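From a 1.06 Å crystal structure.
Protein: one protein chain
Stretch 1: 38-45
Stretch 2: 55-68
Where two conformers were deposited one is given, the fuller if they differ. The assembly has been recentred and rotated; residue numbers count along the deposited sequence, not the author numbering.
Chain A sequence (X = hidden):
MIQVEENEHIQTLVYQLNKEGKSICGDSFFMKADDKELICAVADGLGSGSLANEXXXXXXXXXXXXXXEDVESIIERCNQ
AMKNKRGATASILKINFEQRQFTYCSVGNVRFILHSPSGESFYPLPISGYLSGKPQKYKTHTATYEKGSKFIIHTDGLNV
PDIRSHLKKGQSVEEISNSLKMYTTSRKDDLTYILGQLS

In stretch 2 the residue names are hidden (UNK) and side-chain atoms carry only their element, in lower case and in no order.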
# COMPACT_ATOMS: atom_id res chain seq x y z
N LEU A 38 -9.94 -6.90 -5.68
CA LEU A 38 -9.41 -5.98 -4.63
C LEU A 38 -8.86 -4.77 -5.34
O LEU A 38 -8.14 -4.93 -6.34
CB LEU A 38 -8.24 -6.65 -3.81
CG LEU A 38 -7.59 -5.84 -2.69
CD1 LEU A 38 -8.54 -5.97 -1.47
CD2 LEU A 38 -6.13 -6.24 -2.27
N ILE A 39 -9.03 -3.59 -4.74
CA ILE A 39 -8.13 -2.50 -5.00
C ILE A 39 -7.66 -1.95 -3.69
O ILE A 39 -8.37 -1.91 -2.68
CB ILE A 39 -8.73 -1.41 -5.81
CG1 ILE A 39 -7.62 -0.44 -6.24
CG2 ILE A 39 -9.86 -0.70 -5.08
CD1 ILE A 39 -7.99 0.39 -7.39
N CYS A 40 -6.41 -1.58 -3.69
CA CYS A 40 -5.87 -0.91 -2.49
C CYS A 40 -4.74 0.02 -2.90
O CYS A 40 -4.14 -0.07 -3.95
CB CYS A 40 -5.53 -1.76 -1.31
SG CYS A 40 -4.12 -2.82 -1.73
N ALA A 41 -4.54 1.01 -2.06
CA ALA A 41 -3.51 2.01 -2.29
C ALA A 41 -3.05 2.55 -0.97
O ALA A 41 -3.84 2.67 -0.02
CB ALA A 41 -4.02 3.13 -3.16
N VAL A 42 -1.81 2.96 -0.92
CA VAL A 42 -1.17 3.62 0.21
C VAL A 42 -0.40 4.79 -0.32
O VAL A 42 0.33 4.63 -1.33
CB VAL A 42 -0.28 2.65 1.03
CG1 VAL A 42 0.42 3.39 2.16
CG2 VAL A 42 -1.13 1.45 1.55
N ALA A 43 -0.47 5.93 0.33
CA ALA A 43 0.24 7.11 -0.07
C ALA A 43 0.79 7.88 1.11
O ALA A 43 0.19 7.85 2.20
CB ALA A 43 -0.69 8.04 -0.92
N ASP A 44 1.89 8.56 0.90
CA ASP A 44 2.55 9.39 1.93
C ASP A 44 2.75 10.77 1.32
O ASP A 44 3.53 10.95 0.38
CB ASP A 44 3.88 8.72 2.32
CG ASP A 44 4.63 9.43 3.43
OD1 ASP A 44 4.22 10.56 3.78
OD2 ASP A 44 5.65 8.86 3.93
N GLY A 45 2.03 11.76 1.82
CA GLY A 45 2.14 13.08 1.29
C GLY A 45 3.46 13.77 1.62
O GLY A 45 4.04 13.56 2.66
N UNK A 55 -2.61 16.03 -0.14
CA UNK A 55 -2.08 15.22 -1.25
C UNK A 55 -2.41 13.76 -1.10
O UNK A 55 -2.92 13.17 -2.06
c UNK A 55 -0.57 15.46 -1.39
o UNK A 55 -0.29 16.73 -1.91
N UNK A 56 -2.13 13.12 0.02
CA UNK A 56 -2.42 11.70 0.14
C UNK A 56 -3.90 11.41 0.12
O UNK A 56 -4.33 10.38 -0.40
o UNK A 56 -2.16 11.69 2.52
c UNK A 56 -1.69 11.12 1.31
N UNK A 57 -4.71 12.29 0.69
CA UNK A 57 -6.15 12.12 0.69
C UNK A 57 -6.71 12.23 -0.71
O UNK A 57 -7.70 11.54 -1.01
c UNK A 57 -6.83 13.16 1.59
N UNK A 58 -6.13 13.04 -1.59
CA UNK A 58 -6.60 13.14 -2.96
C UNK A 58 -6.42 11.82 -3.67
O UNK A 58 -7.29 11.40 -4.44
c UNK A 58 -5.88 14.27 -3.70
N UNK A 59 -5.32 11.15 -3.39
CA UNK A 59 -5.02 9.83 -3.88
C UNK A 59 -6.06 8.82 -3.42
O UNK A 59 -6.64 8.06 -4.21
c UNK A 59 -3.60 9.46 -3.61
c UNK A 59 -2.71 10.49 -4.44
c UNK A 59 -3.35 8.00 -3.95
c UNK A 59 -1.22 10.27 -4.27
N UNK A 60 -6.32 8.77 -2.11
CA UNK A 60 -7.33 7.88 -1.59
C UNK A 60 -8.68 8.08 -2.27
O UNK A 60 -9.35 7.10 -2.61
c UNK A 60 -8.75 8.03 2.01
c UNK A 60 -8.58 7.45 0.63
c UNK A 60 -9.04 9.50 1.96
n UNK A 60 -9.35 10.07 3.28
c UNK A 60 -7.46 8.15 -0.07
N UNK A 61 -9.08 9.31 -2.48
CA UNK A 61 -10.35 9.60 -3.15
C UNK A 61 -10.37 9.12 -4.62
O UNK A 61 -11.37 8.58 -5.07
o UNK A 61 -12.12 12.06 -4.55
c UNK A 61 -11.99 11.44 -3.51
c UNK A 61 -10.60 11.11 -3.12
o UNK A 61 -12.93 11.08 -2.73
N UNK A 62 -9.30 9.36 -5.34
CA UNK A 62 -9.24 8.98 -6.77
C UNK A 62 -9.19 7.46 -6.90
O UNK A 62 -9.82 6.92 -7.84
c UNK A 62 -9.18 11.39 -8.81
c UNK A 62 -8.19 11.12 -7.69
c UNK A 62 -6.85 11.73 -7.97
c UNK A 62 -8.04 9.60 -7.42
N UNK A 63 -8.50 6.77 -6.02
CA UNK A 63 -8.41 5.31 -6.14
C UNK A 63 -9.81 4.74 -5.90
O UNK A 63 -10.23 3.82 -6.59
c UNK A 63 -5.98 5.18 -5.57
c UNK A 63 -7.38 4.78 -5.12
c UNK A 63 -7.48 3.27 -5.00
N UNK A 64 -10.56 5.28 -4.92
CA UNK A 64 -11.91 4.81 -4.70
C UNK A 64 -12.76 5.06 -5.92
O UNK A 64 -13.51 4.16 -6.37
c UNK A 64 -13.97 5.08 -3.33
c UNK A 64 -12.53 5.51 -3.51
c UNK A 64 -14.60 5.62 -2.12
o UNK A 64 -14.16 6.63 -1.54
o UNK A 64 -15.61 5.03 -1.68
N UNK A 65 -12.72 6.24 -6.48
CA UNK A 65 -13.59 6.68 -7.58
C UNK A 65 -13.33 5.99 -8.88
O UNK A 65 -14.24 5.80 -9.65
c UNK A 65 -14.65 8.71 -8.56
n UNK A 65 -15.87 8.58 -8.02
c UNK A 65 -13.47 8.21 -7.79
o UNK A 65 -14.47 9.11 -9.66
N UNK A 66 -12.07 5.68 -9.11
CA UNK A 66 -11.59 5.15 -10.41
C UNK A 66 -11.08 3.74 -10.28
O UNK A 66 -10.33 3.29 -11.14
c UNK A 66 -11.72 9.77 -10.95
c UNK A 66 -11.08 8.59 -10.66
o UNK A 66 -13.24 10.99 -12.31
c UNK A 66 -11.30 7.41 -11.44
c UNK A 66 -12.57 9.85 -12.01
c UNK A 66 -10.63 6.09 -11.04
c UNK A 66 -12.17 7.49 -12.45
c UNK A 66 -12.81 8.72 -12.75
N UNK A 67 -11.52 3.01 -9.26
CA UNK A 67 -11.03 1.67 -8.92
C UNK A 67 -11.12 0.72 -10.12
O UNK A 67 -10.36 -0.24 -10.18
c UNK A 67 -11.78 1.13 -7.80
N UNK A 68 -12.13 0.88 -10.98
CA UNK A 68 -12.27 -0.07 -12.11
C UNK A 68 -11.24 0.14 -13.19
O UNK A 68 -11.06 -0.77 -14.03
c UNK A 68 -13.68 0.03 -12.76
o UNK A 68 -13.84 1.24 -13.44

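Position 55 carries one carbon and then one oxygen; its CB lies 4.5 Å from CA of Gly45, and its oxygen is hydrogen-bonded elsewhere in the structure. This is Ser55. Position 56 has the same two atoms, with CB 3.9 Å from CB of Ala43 and 3.8 Å from N of Gly45, and its oxygen is likewise satisfied elsewhere: Ser56. Here the CA atoms of Gly45 and Ser56 come within 4.9 Å. An ideal CB on Gly45 would point toward the helix, 3.7 Å from N of Ser56, a contact rather than a clash.

Positions 57 and 58 each have one side-chain carbon, which makes them Ala57 and Ala58; neither touches the strand. Position 59 has four carbons, forked at the first, one arm two carbons long. The short arm lies 4.0 Å from CB of Ala43, and the fork makes the residue Ile59, the short arm its CG2.

At position 60 four carbons in a row end in nitrogen. The CA-to-CB bond points sideways and the chain's end leads away from the strand: Lys60. Position 61, two carbons with two oxygens on the second, is out of reach: Asp61. Position 62, four carbons forked at the second, is also out of reach: Leu62.

Position 63 has one carbon carrying two more, and points toward the strand. One branch lies 3.7 Å from CB of Ala41, the other 3.8 Å from CD1 of Ile39. This is Val63: CG2 is the branch nearest Ala41, while CG1 packs on CD1 of Ile39 and also lies 3.9 Å from CB of Ala41.

Position 64, three carbons with two oxygens on the third, points away: Glu64. Position 65 ends its two carbons in one oxygen and one nitrogen, out of reach: Asn65. Position 66 bears a six-carbon ring with an oxygen, directed away at its end: Tyr66, the first residue to leave helical phi/psi. Position 67 is one carbon, its CB 3.8 Å from CG2 of Ile39 and its CA 3.6 Å from CD1 of Ile39: Ala67. Position 68, one carbon then oxygen, points away: Ser68.

The contact is apolar packing without a cross-stretch hydrogen bond. Helix and strand run nearly antiparallel, at 158°, with axes 7.2 Å apart at closest approach. Alternate strand residues Ile39, Ala41 and Ala43 face the helix, while Cys40 and Val42 point away. Ser56, Ile59, Val63 and Ala67 answer at steps of three or four, keeping one helical face, extended by Ala67, on the strand.

Stretch 2 55-68: SSAAIKDLVENYAS
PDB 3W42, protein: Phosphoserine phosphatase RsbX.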